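Long-range contact in 3'-5'-exonuclease (Saccharomyces cerevisiae, PDB 3E2V), which cuts double-stranded DNA as an endonuclease and trims it from the 3' end as an exonuclease, probably with magnesium as cofactor: residues 266-277 / 292-303. Residues are numbered along the deposited sequence; the frame is centred on the assembly and turned at random.
Sequences LNLSPNIFIGVN and QIPTERLLLETD. With MG (magnesium ion), chain E.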
loop_
_atom_site.group_PDB
_atom_site.type_symbol
_atom_site.label_atom_id
_atom_site.label_comp_id
_atom_site.label_asym_id
_atom_site.label_seq_id
_atom_site.Cartn_x
_atom_site.Cartn_y
_atom_site.Cartn_z
ATOM N N LEU A 266 -1.073 14.851 -9.437
ATOM C CA LEU A 266 -0.373 14.663 -10.713
ATOM C C LEU A 266 0.591 15.792 -11.007
ATOM O O LEU A 266 1.646 15.565 -11.610
ATOM C CB LEU A 266 -1.357 14.490 -11.879
ATOM C CG LEU A 266 -2.234 13.241 -11.824
ATOM C CD1 LEU A 266 -3.308 13.314 -12.907
ATOM C CD2 LEU A 266 -1.428 11.945 -11.977
ATOM N N ASN A 267 0.236 16.995 -10.567
ATOM C CA ASN A 267 1.045 18.186 -10.821
ATOM C C ASN A 267 2.209 18.335 -9.841
ATOM O O ASN A 267 3.157 19.084 -10.102
ATOM C CB ASN A 267 0.142 19.426 -10.843
ATOM C CG ASN A 267 -0.715 19.500 -12.103
ATOM O OD1 ASN A 267 -0.280 19.124 -13.195
ATOM N ND2 ASN A 267 -1.944 19.973 -11.952
ATOM N N LEU A 268 2.142 17.628 -8.718
ATOM C CA LEU A 268 3.216 17.662 -7.727
ATOM C C LEU A 268 4.550 17.195 -8.332
ATOM O O LEU A 268 5.594 17.803 -8.075
ATOM C CB LEU A 268 2.819 16.811 -6.508
ATOM C CG LEU A 268 3.839 16.484 -5.420
ATOM C CD1 LEU A 268 4.270 17.765 -4.696
ATOM C CD2 LEU A 268 3.202 15.522 -4.437
ATOM N N SER A 269 4.499 16.136 -9.145
ATOM C CA SER A 269 5.695 15.534 -9.743
ATOM C C SER A 269 5.293 14.581 -10.857
ATOM O O SER A 269 4.299 13.880 -10.726
ATOM C CB SER A 269 6.455 14.728 -8.691
ATOM O OG SER A 269 7.427 13.885 -9.288
ATOM N N PRO A 270 6.074 14.528 -11.946
ATOM C CA PRO A 270 5.830 13.537 -12.990
ATOM C C PRO A 270 6.013 12.116 -12.471
ATOM O O PRO A 270 5.595 11.161 -13.122
ATOM C CB PRO A 270 6.898 13.869 -14.049
ATOM C CG PRO A 270 7.933 14.609 -13.318
ATOM C CD PRO A 270 7.198 15.411 -12.297
ATOM N N ASN A 271 6.629 11.994 -11.293
ATOM C CA ASN A 271 6.915 10.682 -10.694
ATOM C C ASN A 271 5.869 10.224 -9.678
ATOM O O ASN A 271 6.077 9.221 -9.002
ATOM C CB ASN A 271 8.316 10.693 -10.077
ATOM C CG ASN A 271 9.423 10.621 -11.130
ATOM O OD1 ASN A 271 9.217 10.093 -12.218
ATOM N ND2 ASN A 271 10.598 11.147 -10.794
ATOM N N ILE A 272 4.760 10.959 -9.593
ATOM C CA ILE A 272 3.582 10.533 -8.824
ATOM C C ILE A 272 2.822 9.486 -9.631
ATOM O O ILE A 272 2.539 9.680 -10.825
ATOM C CB ILE A 272 2.671 11.734 -8.508
ATOM C CG1 ILE A 272 3.211 12.502 -7.298
ATOM C CG2 ILE A 272 1.194 11.297 -8.267
ATOM C CD1 ILE A 272 2.944 11.843 -5.942
ATOM N N PHE A 273 2.514 8.374 -8.967
ATOM C CA PHE A 273 1.658 7.328 -9.523
ATOM C C PHE A 273 0.452 7.175 -8.623
ATOM O O PHE A 273 0.535 7.466 -7.426
ATOM C CB PHE A 273 2.409 5.989 -9.608
ATOM C CG PHE A 273 3.497 5.989 -10.618
ATOM C CD1 PHE A 273 3.288 5.414 -11.863
ATOM C CD2 PHE A 273 4.704 6.600 -10.335
ATOM C CE1 PHE A 273 4.280 5.443 -12.826
ATOM C CE2 PHE A 273 5.718 6.645 -11.285
ATOM C CZ PHE A 273 5.502 6.075 -12.535
ATOM N N ILE A 274 -0.645 6.667 -9.188
ATOM C CA ILE A 274 -1.918 6.573 -8.467
ATOM C C ILE A 274 -2.349 5.117 -8.407
ATOM O O ILE A 274 -2.551 4.473 -9.446
ATOM C CB ILE A 274 -3.025 7.396 -9.167
ATOM C CG1 ILE A 274 -2.587 8.856 -9.424
ATOM C CG2 ILE A 274 -4.312 7.310 -8.373
ATOM C CD1 ILE A 274 -2.313 9.722 -8.166
ATOM N N GLY A 275 -2.459 4.588 -7.187
ATOM C CA GLY A 275 -2.950 3.223 -6.973
ATOM C C GLY A 275 -4.470 3.157 -6.975
ATOM O O GLY A 275 -5.146 3.952 -6.306
ATOM N N VAL A 276 -4.994 2.193 -7.733
ATOM C CA VAL A 276 -6.430 2.022 -7.928
ATOM C C VAL A 276 -6.829 0.605 -7.517
ATOM O O VAL A 276 -6.304 -0.380 -8.035
ATOM C CB VAL A 276 -6.791 2.267 -9.407
ATOM C CG1 VAL A 276 -8.264 1.910 -9.719
ATOM C CG2 VAL A 276 -6.508 3.718 -9.782
ATOM N N ASN A 277 -7.744 0.526 -6.552
ATOM C CA ASN A 277 -8.310 -0.737 -6.112
ATOM C C ASN A 277 -9.839 -0.637 -6.132
ATOM O O ASN A 277 -10.396 0.347 -6.617
ATOM C CB ASN A 277 -7.799 -1.084 -4.703
ATOM C CG ASN A 277 -8.123 -0.006 -3.673
ATOM O OD1 ASN A 277 -9.222 0.559 -3.663
ATOM N ND2 ASN A 277 -7.188 0.259 -2.781
ATOM N N GLN A 292 -9.562 9.930 -15.559
ATOM C CA GLN A 292 -8.619 11.042 -15.749
ATOM C C GLN A 292 -7.178 10.731 -15.351
ATOM O O GLN A 292 -6.275 11.536 -15.601
ATOM C CB GLN A 292 -9.089 12.289 -14.998
ATOM C CG GLN A 292 -10.444 12.824 -15.483
ATOM C CD GLN A 292 -11.029 13.859 -14.553
ATOM O OE1 GLN A 292 -10.956 13.728 -13.330
ATOM N NE2 GLN A 292 -11.640 14.892 -15.129
ATOM N N ILE A 293 -6.950 9.580 -14.723
ATOM C CA ILE A 293 -5.574 9.197 -14.387
ATOM C C ILE A 293 -4.826 8.779 -15.663
ATOM O O ILE A 293 -5.268 7.864 -16.361
ATOM C CB ILE A 293 -5.525 8.005 -13.406
ATOM C CG1 ILE A 293 -6.314 8.298 -12.121
ATOM C CG2 ILE A 293 -4.058 7.676 -13.064
ATOM C CD1 ILE A 293 -6.607 7.043 -11.274
ATOM N N PRO A 294 -3.689 9.424 -15.977
ATOM C CA PRO A 294 -2.946 8.960 -17.165
ATOM C C PRO A 294 -2.637 7.470 -17.057
ATOM O O PRO A 294 -2.164 6.998 -16.015
ATOM C CB PRO A 294 -1.663 9.784 -17.117
ATOM C CG PRO A 294 -2.094 11.078 -16.402
ATOM C CD PRO A 294 -3.019 10.564 -15.316
ATOM N N THR A 295 -2.923 6.726 -18.123
ATOM C CA THR A 295 -2.889 5.267 -18.041
ATOM C C THR A 295 -1.534 4.713 -17.584
ATOM O O THR A 295 -1.492 3.754 -16.807
ATOM C CB THR A 295 -3.367 4.654 -19.372
ATOM O OG1 THR A 295 -4.719 5.070 -19.589
ATOM C CG2 THR A 295 -3.290 3.120 -19.345
ATOM N N GLU A 296 -0.437 5.317 -18.034
ATOM C CA GLU A 296 0.888 4.871 -17.608
ATOM C C GLU A 296 1.275 5.303 -16.186
ATOM O O GLU A 296 2.345 4.930 -15.689
ATOM C CB GLU A 296 1.950 5.314 -18.625
ATOM C CG GLU A 296 2.501 6.718 -18.422
ATOM C CD GLU A 296 1.612 7.846 -18.919
ATOM O OE1 GLU A 296 0.444 7.613 -19.282
ATOM O OE2 GLU A 296 2.115 8.998 -18.968
ATOM N N ARG A 297 0.400 6.072 -15.539
ATOM C CA ARG A 297 0.650 6.475 -14.159
ATOM C C ARG A 297 -0.291 5.797 -13.174
ATOM O O ARG A 297 -0.295 6.121 -11.987
ATOM C CB ARG A 297 0.604 7.995 -14.051
ATOM C CG ARG A 297 1.784 8.623 -14.844
ATOM C CD ARG A 297 1.717 10.105 -14.907
ATOM N NE ARG A 297 2.050 10.661 -13.606
ATOM C CZ ARG A 297 2.014 11.950 -13.307
ATOM N NH1 ARG A 297 1.652 12.865 -14.217
ATOM N NH2 ARG A 297 2.329 12.323 -12.084
ATOM N N LEU A 298 -1.044 4.822 -13.675
ATOM C CA LEU A 298 -2.050 4.096 -12.893
ATOM C C LEU A 298 -1.470 2.745 -12.512
ATOM O O LEU A 298 -0.963 2.014 -13.370
ATOM C CB LEU A 298 -3.303 3.903 -13.767
ATOM C CG LEU A 298 -4.580 3.356 -13.113
ATOM C CD1 LEU A 298 -5.759 3.949 -13.885
ATOM C CD2 LEU A 298 -4.636 1.827 -13.101
ATOM N N LEU A 299 -1.553 2.405 -11.223
ATOM C CA LEU A 299 -1.135 1.084 -10.751
ATOM C C LEU A 299 -2.321 0.363 -10.148
ATOM O O LEU A 299 -3.218 0.998 -9.602
ATOM C CB LEU A 299 -0.023 1.206 -9.702
ATOM C CG LEU A 299 1.169 2.058 -10.147
ATOM C CD1 LEU A 299 2.161 2.141 -9.006
ATOM C CD2 LEU A 299 1.844 1.509 -11.419
ATOM N N LEU A 300 -2.343 -0.963 -10.280
ATOM C CA LEU A 300 -3.484 -1.752 -9.808
ATOM C C LEU A 300 -3.157 -2.432 -8.487
ATOM O O LEU A 300 -2.012 -2.837 -8.234
ATOM C CB LEU A 300 -3.831 -2.824 -10.849
ATOM C CG LEU A 300 -4.263 -2.322 -12.223
ATOM C CD1 LEU A 300 -4.392 -3.493 -13.212
ATOM C CD2 LEU A 300 -5.592 -1.618 -12.055
ATOM N N GLU A 301 -4.186 -2.591 -7.657
ATOM C CA GLU A 301 -4.045 -3.211 -6.342
ATOM C C GLU A 301 -5.394 -3.698 -5.902
ATOM O O GLU A 301 -6.428 -3.234 -6.414
ATOM C CB GLU A 301 -3.507 -2.229 -5.290
ATOM C CG GLU A 301 -3.880 -0.778 -5.555
ATOM C CD GLU A 301 -3.807 0.087 -4.300
ATOM O OE1 GLU A 301 -4.441 -0.277 -3.291
ATOM O OE2 GLU A 301 -3.137 1.130 -4.342
ATOM N N THR A 302 -5.393 -4.647 -4.965
ATOM C CA THR A 302 -6.661 -5.108 -4.385
ATOM C C THR A 302 -6.959 -4.491 -3.023
ATOM O O THR A 302 -8.128 -4.316 -2.650
ATOM C CB THR A 302 -6.736 -6.649 -4.199
ATOM O OG1 THR A 302 -5.677 -7.098 -3.331
ATOM C CG2 THR A 302 -6.722 -7.382 -5.535
ATOM N N ASP A 303 -5.914 -4.160 -2.257
ATOM C CA ASP A 303 -6.068 -3.815 -0.825
ATOM C C ASP A 303 -6.651 -4.982 -0.030
ATOM O O ASP A 303 -7.172 -4.779 1.080
ATOM C CB ASP A 303 -6.885 -2.523 -0.616
ATOM C CG ASP A 303 -6.505 -1.809 0.660
ATOM O OD1 ASP A 303 -5.293 -1.791 0.996
ATOM O OD2 ASP A 303 -7.414 -1.259 1.327
HETATM MG MG MG E . -4.483 -0.068 2.193
HETATM O O HOH W 1 -5.383 -0.932 3.834
HETATM O O HOH W 2 -6.106 1.109 2.040
HETATM O O HOH W 3 -2.819 -1.156 2.726
HETATM O O HOH W 4 -3.796 1.955 3.635
#
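The last two strands of the TatD-type TIM barrel, 272-276 and 298-300, run parallel, with I274, G275 and V276 opposite L298, L299 and L300. I274 N hydrogen-bonds to R297 O, L299 N to I274 O, V276 N to L299 O at 2.8 Å, and E301 N to V276 O. Helix 284-291 makes the crossover of this beta-alpha-beta unit, and on the face carrying I274 and V276, I293 CD1 lies 3.6 Å from V276 CG2 and touches I274 CG2. At the start of the strands, R297 reaches back to the turn after helix 259-268. Its chain bends at chi3 (73°), and NE and NH2 grip I272 O side-on, in the guanidinium plane, at 3.0 and 2.9 Å. L266 CD2 sits over the centre of one guanidinium face, 3.7 Å from R297 CZ, while P270 O lies over the other, offset to the rim; L266 O takes a weak hydrogen bond from R297 NH2. A leucine in place of R297 would probably leave I272 O without either donor and the turn less firmly tied. The C-terminal ends carry the active site, as in other TIM barrels. There N277 ND2 meets E301 OE1 at 2.8 Å, from above the carboxylate plane, with the amide turned 75° against it. E301 OE2 packs 3.4 Å from G275 CA, where any CB would clash, and accepts from H253 ND1, consistent with second-shell support of a magnesium ligand. D303 OD1 binds magnesium at 2.2 Å beside H253 NE2 and accepts from N20 ND2, while OD2 accepts from a metal-bound water.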